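Long-range contacts in immune protein (Enterobacter cloacae, PDB 6D7Y), which probably acts as the immunity protein that binds the toxic C-terminal tip of a CdiA contact-dependent growth inhibition toxin and protects the cell that makes it: residues B[3-11]-B[112-122]; B[127-135]-B[143-151]. One frame throughout, in Å; residues are numbered along the deposited sequence.

Contact 1 of 2, residues B[3-11]-B[112-122]; sequences ELFEVIFEG and MLEFQKYMNGI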
loop_
_atom_site.group_PDB
_atom_site.type_symbol
_atom_site.label_atom_id
_atom_site.label_comp_id
_atom_site.label_asym_id
_atom_site.label_seq_id
_atom_site.Cartn_x
_atom_site.Cartn_y
_atom_site.Cartn_z
ATOM N N GLU B 3 -6.313 4.367 15.975
ATOM C CA GLU B 3 -5.595 3.124 15.668
ATOM C C GLU B 3 -4.973 3.200 14.302
ATOM O O GLU B 3 -5.477 3.904 13.428
ATOM C CB GLU B 3 -6.600 1.977 15.635
ATOM C CG GLU B 3 -7.332 1.696 16.926
ATOM C CD GLU B 3 -6.544 0.875 17.933
ATOM O OE1 GLU B 3 -5.333 0.592 17.717
ATOM O OE2 GLU B 3 -7.158 0.498 18.971
ATOM N N LEU B 4 -3.888 2.446 14.115
ATOM C CA LEU B 4 -3.221 2.384 12.847
ATOM C C LEU B 4 -3.831 1.212 12.053
ATOM O O LEU B 4 -3.870 0.065 12.559
ATOM C CB LEU B 4 -1.727 2.154 13.022
ATOM C CG LEU B 4 -0.912 2.192 11.724
ATOM C CD1 LEU B 4 -1.106 3.476 10.934
ATOM C CD2 LEU B 4 0.563 2.027 12.066
ATOM N N PHE B 5 -4.301 1.517 10.843
ATOM C CA PHE B 5 -4.879 0.511 9.952
ATOM C C PHE B 5 -4.015 0.358 8.721
ATOM O O PHE B 5 -3.178 1.206 8.427
ATOM C CB PHE B 5 -6.307 0.861 9.561
ATOM C CG PHE B 5 -7.268 0.865 10.720
ATOM C CD1 PHE B 5 -7.912 -0.286 11.115
ATOM C CD2 PHE B 5 -7.482 2.021 11.444
ATOM C CE1 PHE B 5 -8.763 -0.312 12.213
ATOM C CE2 PHE B 5 -8.352 2.008 12.530
ATOM C CZ PHE B 5 -8.994 0.856 12.917
ATOM N N GLU B 6 -4.176 -0.750 8.003
ATOM C CA GLU B 6 -3.410 -0.890 6.802
ATOM C C GLU B 6 -4.075 -1.814 5.787
ATOM O O GLU B 6 -4.900 -2.645 6.139
ATOM C CB GLU B 6 -1.956 -1.345 7.069
ATOM C CG GLU B 6 -1.765 -2.795 7.358
ATOM C CD GLU B 6 -0.311 -3.214 7.650
ATOM O OE1 GLU B 6 0.677 -2.562 7.220
ATOM O OE2 GLU B 6 -0.170 -4.247 8.324
ATOM N N VAL B 7 -3.751 -1.572 4.528
ATOM C CA VAL B 7 -4.190 -2.427 3.426
ATOM C C VAL B 7 -2.910 -2.860 2.731
ATOM O O VAL B 7 -1.942 -2.097 2.639
ATOM C CB VAL B 7 -5.200 -1.787 2.451
ATOM C CG1 VAL B 7 -6.482 -1.417 3.177
ATOM C CG2 VAL B 7 -4.608 -0.589 1.728
ATOM N N ILE B 8 -2.916 -4.093 2.222
ATOM C CA ILE B 8 -1.750 -4.669 1.603
ATOM C C ILE B 8 -2.041 -5.334 0.260
ATOM O O ILE B 8 -3.045 -6.061 0.133
ATOM C CB ILE B 8 -1.203 -5.844 2.481
ATOM C CG1 ILE B 8 -0.890 -5.419 3.929
ATOM C CG2 ILE B 8 0.038 -6.472 1.856
ATOM C CD1 ILE B 8 0.248 -4.495 4.090
ATOM N N PHE B 9 -1.174 -5.057 -0.722
ATOM C CA PHE B 9 -1.193 -5.754 -2.026
ATOM C C PHE B 9 -0.057 -6.767 -1.813
ATOM O O PHE B 9 1.120 -6.390 -1.788
ATOM C CB PHE B 9 -0.834 -4.848 -3.190
ATOM C CG PHE B 9 -1.784 -3.701 -3.438
ATOM C CD1 PHE B 9 -1.571 -2.466 -2.840
ATOM C CD2 PHE B 9 -2.843 -3.830 -4.337
ATOM C CE1 PHE B 9 -2.413 -1.394 -3.105
ATOM C CE2 PHE B 9 -3.693 -2.762 -4.603
ATOM C CZ PHE B 9 -3.469 -1.536 -3.986
ATOM N N GLU B 10 -0.395 -8.047 -1.634
ATOM C CA GLU B 10 0.607 -9.074 -1.348
ATOM C C GLU B 10 1.025 -9.831 -2.598
ATOM O O GLU B 10 0.172 -10.254 -3.361
ATOM C CB GLU B 10 0.053 -10.078 -0.363
ATOM C CG GLU B 10 1.079 -11.088 0.122
ATOM C CD GLU B 10 0.472 -12.142 1.015
ATOM O OE1 GLU B 10 -0.578 -12.675 0.649
ATOM O OE2 GLU B 10 1.059 -12.451 2.074
ATOM N N GLY B 11 2.337 -10.008 -2.773
ATOM C CA GLY B 11 2.886 -10.736 -3.929
ATOM C C GLY B 11 2.583 -10.050 -5.245
ATOM O O GLY B 11 1.957 -10.618 -6.127
HETATM N N MSE B 112 -12.285 0.896 4.730
HETATM C CA MSE B 112 -11.886 -0.452 4.340
HETATM C C MSE B 112 -12.711 -0.998 3.196
HETATM O O MSE B 112 -12.163 -1.617 2.273
HETATM C CB MSE B 112 -11.967 -1.381 5.552
HETATM C CG MSE B 112 -10.877 -1.036 6.552
HETATM SE SE MSE B 112 -9.177 -1.747 5.858
HETATM C CE MSE B 112 -7.984 -1.070 7.232
ATOM N N LEU B 113 -14.031 -0.818 3.256
ATOM C CA LEU B 113 -14.907 -1.300 2.186
ATOM C C LEU B 113 -14.628 -0.581 0.872
ATOM O O LEU B 113 -14.715 -1.188 -0.199
ATOM C CB LEU B 113 -16.387 -1.250 2.570
ATOM C CG LEU B 113 -16.871 -2.281 3.601
ATOM C CD1 LEU B 113 -18.352 -2.088 3.864
ATOM C CD2 LEU B 113 -16.630 -3.712 3.130
ATOM N N GLU B 114 -14.262 0.693 0.945
ATOM C CA GLU B 114 -13.895 1.434 -0.257
ATOM C C GLU B 114 -12.573 0.897 -0.802
ATOM O O GLU B 114 -12.429 0.749 -2.014
ATOM C CB GLU B 114 -13.843 2.943 -0.000
ATOM C CG GLU B 114 -15.201 3.568 0.295
ATOM C CD GLU B 114 -16.202 3.524 -0.864
ATOM O OE1 GLU B 114 -17.323 4.048 -0.676
ATOM O OE2 GLU B 114 -15.911 2.986 -1.962
ATOM N N PHE B 115 -11.616 0.583 0.082
ATOM C CA PHE B 115 -10.357 -0.014 -0.380
ATOM C C PHE B 115 -10.598 -1.362 -1.032
ATOM O O PHE B 115 -9.989 -1.674 -2.063
ATOM C CB PHE B 115 -9.334 -0.190 0.747
ATOM C CG PHE B 115 -8.399 0.967 0.912
ATOM C CD1 PHE B 115 -7.391 1.177 -0.021
ATOM C CD2 PHE B 115 -8.471 1.794 2.012
ATOM C CE1 PHE B 115 -6.493 2.221 0.115
ATOM C CE2 PHE B 115 -7.567 2.835 2.166
ATOM C CZ PHE B 115 -6.575 3.049 1.214
ATOM N N GLN B 116 -11.469 -2.174 -0.421
ATOM C CA GLN B 116 -11.786 -3.502 -0.985
ATOM C C GLN B 116 -12.271 -3.375 -2.438
ATOM O O GLN B 116 -11.848 -4.133 -3.324
ATOM C CB GLN B 116 -12.839 -4.256 -0.139
ATOM C CG GLN B 116 -13.058 -5.701 -0.625
ATOM C CD GLN B 116 -14.154 -6.462 0.110
ATOM O OE1 GLN B 116 -15.165 -5.883 0.510
ATOM N NE2 GLN B 116 -13.972 -7.792 0.260
ATOM N N LYS B 117 -13.179 -2.432 -2.671
ATOM C CA LYS B 117 -13.713 -2.195 -4.019
ATOM C C LYS B 117 -12.626 -1.747 -4.993
ATOM O O LYS B 117 -12.520 -2.271 -6.113
ATOM C CB LYS B 117 -14.803 -1.125 -3.988
ATOM C CG LYS B 117 -16.053 -1.491 -3.214
ATOM C CD LYS B 117 -16.989 -0.289 -3.161
ATOM C CE LYS B 117 -18.243 -0.571 -2.353
ATOM N NZ LYS B 117 -19.030 -1.674 -2.965
ATOM N N TYR B 118 -11.854 -0.749 -4.569
ATOM C CA TYR B 118 -10.749 -0.210 -5.350
ATOM C C TYR B 118 -9.721 -1.267 -5.750
ATOM O O TYR B 118 -9.364 -1.379 -6.928
ATOM C CB TYR B 118 -10.045 0.931 -4.592
ATOM C CG TYR B 118 -8.756 1.345 -5.263
ATOM C CD1 TYR B 118 -8.775 1.965 -6.506
ATOM C CD2 TYR B 118 -7.525 1.100 -4.669
ATOM C CE1 TYR B 118 -7.605 2.326 -7.149
ATOM C CE2 TYR B 118 -6.346 1.463 -5.300
ATOM C CZ TYR B 118 -6.394 2.078 -6.540
ATOM O OH TYR B 118 -5.238 2.440 -7.191
HETATM N N MSE B 119 -9.277 -2.056 -4.778
HETATM C CA MSE B 119 -8.255 -3.095 -5.004
HETATM C C MSE B 119 -8.773 -4.194 -5.876
HETATM O O MSE B 119 -8.081 -4.650 -6.788
HETATM C CB MSE B 119 -7.772 -3.651 -3.652
HETATM C CG MSE B 119 -7.009 -2.580 -2.884
HETATM SE SE MSE B 119 -6.779 -3.087 -0.991
HETATM C CE MSE B 119 -4.858 -3.467 -1.140
ATOM N N ASN B 120 -9.999 -4.633 -5.615
ATOM C CA ASN B 120 -10.601 -5.697 -6.431
ATOM C C ASN B 120 -10.694 -5.229 -7.883
ATOM O O ASN B 120 -10.457 -5.997 -8.814
ATOM C CB ASN B 120 -11.998 -6.041 -5.937
ATOM C CG ASN B 120 -12.600 -7.206 -6.688
ATOM O OD1 ASN B 120 -12.040 -8.300 -6.710
ATOM N ND2 ASN B 120 -13.756 -6.984 -7.281
ATOM N N GLY B 121 -11.039 -3.957 -8.051
ATOM C CA GLY B 121 -11.167 -3.355 -9.363
ATOM C C GLY B 121 -9.892 -3.328 -10.185
ATOM O O GLY B 121 -9.965 -3.345 -11.401
ATOM N N ILE B 122 -8.731 -3.273 -9.528
ATOM C CA ILE B 122 -7.438 -3.253 -10.234
ATOM C C ILE B 122 -6.633 -4.561 -10.116
ATOM O O ILE B 122 -5.494 -4.635 -10.600
ATOM C CB ILE B 122 -6.558 -2.045 -9.795
ATOM C CG1 ILE B 122 -6.049 -2.179 -8.349
ATOM C CG2 ILE B 122 -7.336 -0.743 -9.973
ATOM C CD1 ILE B 122 -5.080 -1.096 -7.942
#

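Contact 2 of 2, residues B[127-135]-B[143-151]; sequences GFENFYGGL and TRFFTNNRL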
loop_
_atom_site.group_PDB
_atom_site.type_symbol
_atom_site.label_atom_id
_atom_site.label_comp_id
_atom_site.label_asym_id
_atom_site.label_seq_id
_atom_site.Cartn_x
_atom_site.Cartn_y
_atom_site.Cartn_z
ATOM N N GLY B 127 -2.040 -7.832 -11.305
ATOM C CA GLY B 127 -1.681 -9.183 -10.908
ATOM C C GLY B 127 -0.962 -9.402 -9.589
ATOM O O GLY B 127 0.154 -9.929 -9.569
ATOM N N PHE B 128 -1.584 -8.971 -8.499
ATOM C CA PHE B 128 -1.049 -9.239 -7.162
ATOM C C PHE B 128 -1.763 -10.485 -6.630
ATOM O O PHE B 128 -2.938 -10.694 -6.934
ATOM C CB PHE B 128 -1.152 -8.014 -6.242
ATOM C CG PHE B 128 -2.392 -7.185 -6.439
ATOM C CD1 PHE B 128 -3.601 -7.531 -5.830
ATOM C CD2 PHE B 128 -2.338 -6.017 -7.201
ATOM C CE1 PHE B 128 -4.731 -6.735 -5.992
ATOM C CE2 PHE B 128 -3.463 -5.230 -7.379
ATOM C CZ PHE B 128 -4.661 -5.580 -6.766
ATOM N N GLU B 129 -1.056 -11.324 -5.870
ATOM C CA GLU B 129 -1.634 -12.598 -5.366
ATOM C C GLU B 129 -2.836 -12.449 -4.421
ATOM O O GLU B 129 -3.815 -13.170 -4.543
ATOM C CB GLU B 129 -0.553 -13.462 -4.702
ATOM C CG GLU B 129 0.567 -13.869 -5.649
ATOM C CD GLU B 129 1.581 -14.821 -5.017
ATOM O OE1 GLU B 129 2.560 -15.179 -5.710
ATOM O OE2 GLU B 129 1.407 -15.213 -3.835
ATOM N N ASN B 130 -2.750 -11.530 -3.463
ATOM C CA ASN B 130 -3.845 -11.306 -2.533
ATOM C C ASN B 130 -3.862 -9.850 -2.142
ATOM O O ASN B 130 -2.865 -9.156 -2.322
ATOM C CB ASN B 130 -3.632 -12.089 -1.233
ATOM C CG ASN B 130 -3.729 -13.574 -1.412
ATOM O OD1 ASN B 130 -4.758 -14.101 -1.829
ATOM N ND2 ASN B 130 -2.673 -14.269 -1.037
ATOM N N PHE B 131 -5.013 -9.412 -1.657
ATOM C CA PHE B 131 -5.176 -8.042 -1.130
ATOM C C PHE B 131 -6.016 -8.176 0.139
ATOM O O PHE B 131 -6.928 -9.006 0.205
ATOM C CB PHE B 131 -5.725 -7.065 -2.171
ATOM C CG PHE B 131 -7.038 -7.447 -2.785
ATOM C CD1 PHE B 131 -7.091 -8.358 -3.842
ATOM C CD2 PHE B 131 -8.222 -6.845 -2.388
ATOM C CE1 PHE B 131 -8.302 -8.689 -4.436
ATOM C CE2 PHE B 131 -9.433 -7.179 -2.980
ATOM C CZ PHE B 131 -9.474 -8.105 -4.002
ATOM N N TYR B 132 -5.714 -7.392 1.170
ATOM C CA TYR B 132 -6.445 -7.509 2.426
ATOM C C TYR B 132 -6.225 -6.271 3.215
ATOM O O TYR B 132 -5.334 -5.493 2.882
ATOM C CB TYR B 132 -6.059 -8.768 3.237
ATOM C CG TYR B 132 -4.573 -9.050 3.390
ATOM C CD1 TYR B 132 -3.840 -8.496 4.424
ATOM C CD2 TYR B 132 -3.904 -9.883 2.495
ATOM C CE1 TYR B 132 -2.493 -8.761 4.575
ATOM C CE2 TYR B 132 -2.552 -10.166 2.640
ATOM C CZ TYR B 132 -1.846 -9.582 3.676
ATOM O OH TYR B 132 -0.504 -9.829 3.845
ATOM N N GLY B 133 -7.072 -6.081 4.217
ATOM C CA GLY B 133 -7.000 -4.889 5.049
ATOM C C GLY B 133 -7.459 -5.175 6.456
ATOM O O GLY B 133 -8.360 -5.977 6.685
ATOM N N GLY B 134 -6.858 -4.470 7.411
ATOM C CA GLY B 134 -7.205 -4.688 8.788
ATOM C C GLY B 134 -6.503 -3.759 9.746
ATOM O O GLY B 134 -5.770 -2.841 9.324
ATOM N N LEU B 135 -6.742 -4.006 11.028
ATOM C CA LEU B 135 -6.035 -3.292 12.092
ATOM C C LEU B 135 -4.585 -3.705 11.902
ATOM O O LEU B 135 -4.298 -4.857 11.541
ATOM C CB LEU B 135 -6.519 -3.787 13.444
ATOM C CG LEU B 135 -5.835 -3.209 14.669
ATOM C CD1 LEU B 135 -6.172 -1.735 14.844
ATOM C CD2 LEU B 135 -6.312 -4.010 15.859
ATOM N N THR B 143 -8.080 -9.654 12.925
ATOM C CA THR B 143 -8.472 -8.251 12.925
ATOM C C THR B 143 -8.610 -7.630 11.530
ATOM O O THR B 143 -8.543 -6.403 11.364
ATOM C CB THR B 143 -7.587 -7.386 13.874
ATOM O OG1 THR B 143 -6.201 -7.594 13.585
ATOM C CG2 THR B 143 -7.841 -7.746 15.306
ATOM N N ARG B 144 -8.835 -8.455 10.512
ATOM C CA ARG B 144 -9.076 -7.937 9.192
ATOM C C ARG B 144 -10.529 -7.511 8.982
ATOM O O ARG B 144 -11.456 -8.016 9.634
ATOM C CB ARG B 144 -8.738 -8.965 8.102
ATOM C CG ARG B 144 -7.265 -9.251 7.944
ATOM C CD ARG B 144 -7.021 -10.250 6.806
ATOM N NE ARG B 144 -5.630 -10.664 6.762
ATOM C CZ ARG B 144 -5.158 -11.616 5.957
ATOM N NH1 ARG B 144 -3.887 -11.970 6.039
ATOM N NH2 ARG B 144 -5.966 -12.238 5.108
ATOM N N PHE B 145 -10.690 -6.571 8.063
ATOM C CA PHE B 145 -12.001 -6.090 7.578
ATOM C C PHE B 145 -12.319 -6.820 6.274
ATOM O O PHE B 145 -13.499 -6.982 5.912
ATOM C CB PHE B 145 -12.033 -4.596 7.348
ATOM C CG PHE B 145 -12.096 -3.795 8.608
ATOM C CD1 PHE B 145 -10.933 -3.475 9.309
ATOM C CD2 PHE B 145 -13.309 -3.352 9.093
ATOM C CE1 PHE B 145 -10.986 -2.729 10.476
ATOM C CE2 PHE B 145 -13.367 -2.588 10.264
ATOM C CZ PHE B 145 -12.214 -2.275 10.941
ATOM N N PHE B 146 -11.289 -7.211 5.543
ATOM C CA PHE B 146 -11.513 -7.983 4.316
ATOM C C PHE B 146 -10.268 -8.725 3.835
ATOM O O PHE B 146 -9.152 -8.366 4.158
ATOM C CB PHE B 146 -12.023 -7.058 3.161
ATOM C CG PHE B 146 -11.004 -6.077 2.676
ATOM C CD1 PHE B 146 -10.879 -4.828 3.282
ATOM C CD2 PHE B 146 -10.130 -6.408 1.649
ATOM C CE1 PHE B 146 -9.926 -3.919 2.838
ATOM C CE2 PHE B 146 -9.170 -5.509 1.212
ATOM C CZ PHE B 146 -9.060 -4.259 1.814
ATOM N N THR B 147 -10.491 -9.785 3.043
ATOM C CA THR B 147 -9.412 -10.502 2.412
ATOM C C THR B 147 -9.957 -10.798 1.018
ATOM O O THR B 147 -10.995 -11.443 0.888
ATOM C CB THR B 147 -9.048 -11.830 3.082
ATOM O OG1 THR B 147 -8.664 -11.597 4.426
ATOM C CG2 THR B 147 -7.879 -12.491 2.325
ATOM N N ASN B 148 -9.273 -10.298 -0.003
ATOM C CA ASN B 148 -9.709 -10.447 -1.396
ATOM C C ASN B 148 -11.172 -10.014 -1.546
ATOM O O ASN B 148 -11.520 -8.924 -1.108
ATOM C CB ASN B 148 -9.450 -11.873 -1.885
ATOM C CG ASN B 148 -7.985 -12.201 -1.903
ATOM O OD1 ASN B 148 -7.155 -11.325 -2.153
ATOM N ND2 ASN B 148 -7.646 -13.467 -1.677
ATOM N N ASN B 149 -12.023 -10.891 -2.076
ATOM C CA ASN B 149 -13.432 -10.570 -2.272
ATOM C C ASN B 149 -14.330 -11.037 -1.114
ATOM O O ASN B 149 -15.539 -11.137 -1.286
ATOM C CB ASN B 149 -13.915 -11.163 -3.605
ATOM C CG ASN B 149 -13.754 -12.703 -3.692
ATOM O OD1 ASN B 149 -13.052 -13.334 -2.880
ATOM N ND2 ASN B 149 -14.386 -13.301 -4.705
ATOM N N ARG B 150 -13.731 -11.335 0.042
ATOM C CA ARG B 150 -14.446 -11.808 1.216
ATOM C C ARG B 150 -14.462 -10.757 2.307
ATOM O O ARG B 150 -13.512 -10.000 2.456
ATOM C CB ARG B 150 -13.758 -13.048 1.765
ATOM C CG ARG B 150 -13.784 -14.180 0.795
ATOM C CD ARG B 150 -13.120 -15.409 1.351
ATOM N NE ARG B 150 -11.665 -15.454 1.251
ATOM C CZ ARG B 150 -10.794 -15.288 2.235
ATOM N NH1 ARG B 150 -9.511 -15.438 1.962
ATOM N NH2 ARG B 150 -11.170 -14.995 3.484
ATOM N N LEU B 151 -15.504 -10.777 3.129
ATOM C CA LEU B 151 -15.643 -9.794 4.212
ATOM C C LEU B 151 -15.339 -10.311 5.585
ATOM O O LEU B 151 -15.345 -11.531 5.839
ATOM C CB LEU B 151 -17.072 -9.251 4.247
ATOM C CG LEU B 151 -17.570 -8.457 3.049
ATOM C CD1 LEU B 151 -19.041 -8.130 3.253
ATOM C CD2 LEU B 151 -16.761 -7.192 2.847
HETATM O O HOH W 1 -5.554 -7.287 10.985
#

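Contact 1 of 2, residues B[3-11]-B[112-122]
Strand 3-10 and the helical segment 112-122 run nearly parallel, their axes 10° apart and 10.1 Å from each other at closest approach, with Val7 level with Phe115 and Phe9 level with Met119. No hydrogen bond crosses; the contact is apolar and buried. Two selenomethionines do much of the filling. The bend of Met112 at chi2 (-76°) turns its methyl onto the strand, where Met112 CE meets Phe5 CB at 3.5 Å and Met112 SE passes Val7 CG1 at 3.8 Å. Val7 points at the helix and crosses the Phe115 side chain at about a right angle, Val7 CG2 lying over one face of that ring, offset toward the rim, 3.7 Å from Phe115 CD1. Met119 is bent at chi3 (108°), which sets its CE squarely above the centre of the Phe9 ring, 3.5 Å from the centroid, in a CH-pi contact. Met119 SE is farther off above the same face, a Met-aromatic pair at 5.0 Å from that centroid. Met119 CE also lies 3.4 Å from Ile8 O. Tyr118 CE2 comes to the edge of the Phe9 ring, and Ile122 CD1 adds an apolar touch at Phe9 CE2. The helix lies against part of one face of the antiparallel sheet: strand 3-10 is hydrogen-bonded between strands 93-102 and 130-135, Phe115 reaches on to Phe72 and Val74 of strand 63-75, and Met119 also touches Phe131 of strand 130-135.

Contact 2 of 2, residues B[127-135]-B[143-151]
Tyr132 and Gly133 pair with Thr147 and Phe146 in an antiparallel beta hairpin whose register slips at a classic beta bulge, Phe145 and Phe146 both facing Gly133. Gly133 O therefore has two donors, Phe145 N at 2.8 Å and, weakly, Phe146 N, while Gly133 N gives its hydrogen to Phe146 O. Past the bulge Leu135 N bonds to Thr143 O at 3.0 Å, and a water joins Leu135 O to Thr143 OG1. At the other end, in the type II' turn from Thr147 to Arg150, Asn148 N donates to Phe131 O at 2.7 Å, and the Asn148 side chain adds two more bonds: OD1 accepts from Phe131 N at 2.9 Å, and ND2 donates almost straight (174°) to Asn130 OD1. These two grip both ends of the amide and fix its rotation, and Asn148 CA sits over one face of the Phe131 ring. Asn130 ND2 is taken by Glu10 OE1 of strand 3-10. Gly133 backs onto the Phe146 ring, its N above the ring centre. With its chain stretched out straight, Arg144 lays its guanidinium flat on Tyr132, planes 9° apart, in a cation-pi stack with CZ 3.9 Å from the ring centroid. Ala138 O and Ser139 O bind its NE and NH1; Arg144 NH2 donates to Thr147 OG1 at 2.9 Å, with that oxygen in the guanidinium plane.

Overall arrangement
Contact 1 closes before contact 2 opens along the chain: helix 105-126 is followed, after the short link 127-129, by strand 130-135. The centres of the two contacts are about 6 Å apart. Both reach the same sheet, where strand 3-10 is the neighbour of strand 130-135: Ile8 N lies 2.9 Å from Tyr132 O and Glu10 N 2.8 Å from Asn130 O, both probable hydrogen bonds. From strand 3-10 the sheet continues through 130-135 and 144-147 to its edge at 150-151. The helix also touches segment 143-151 directly, Met112 meeting Phe145 and Gln116 NE2 hydrogen-bonding to Asn148 O.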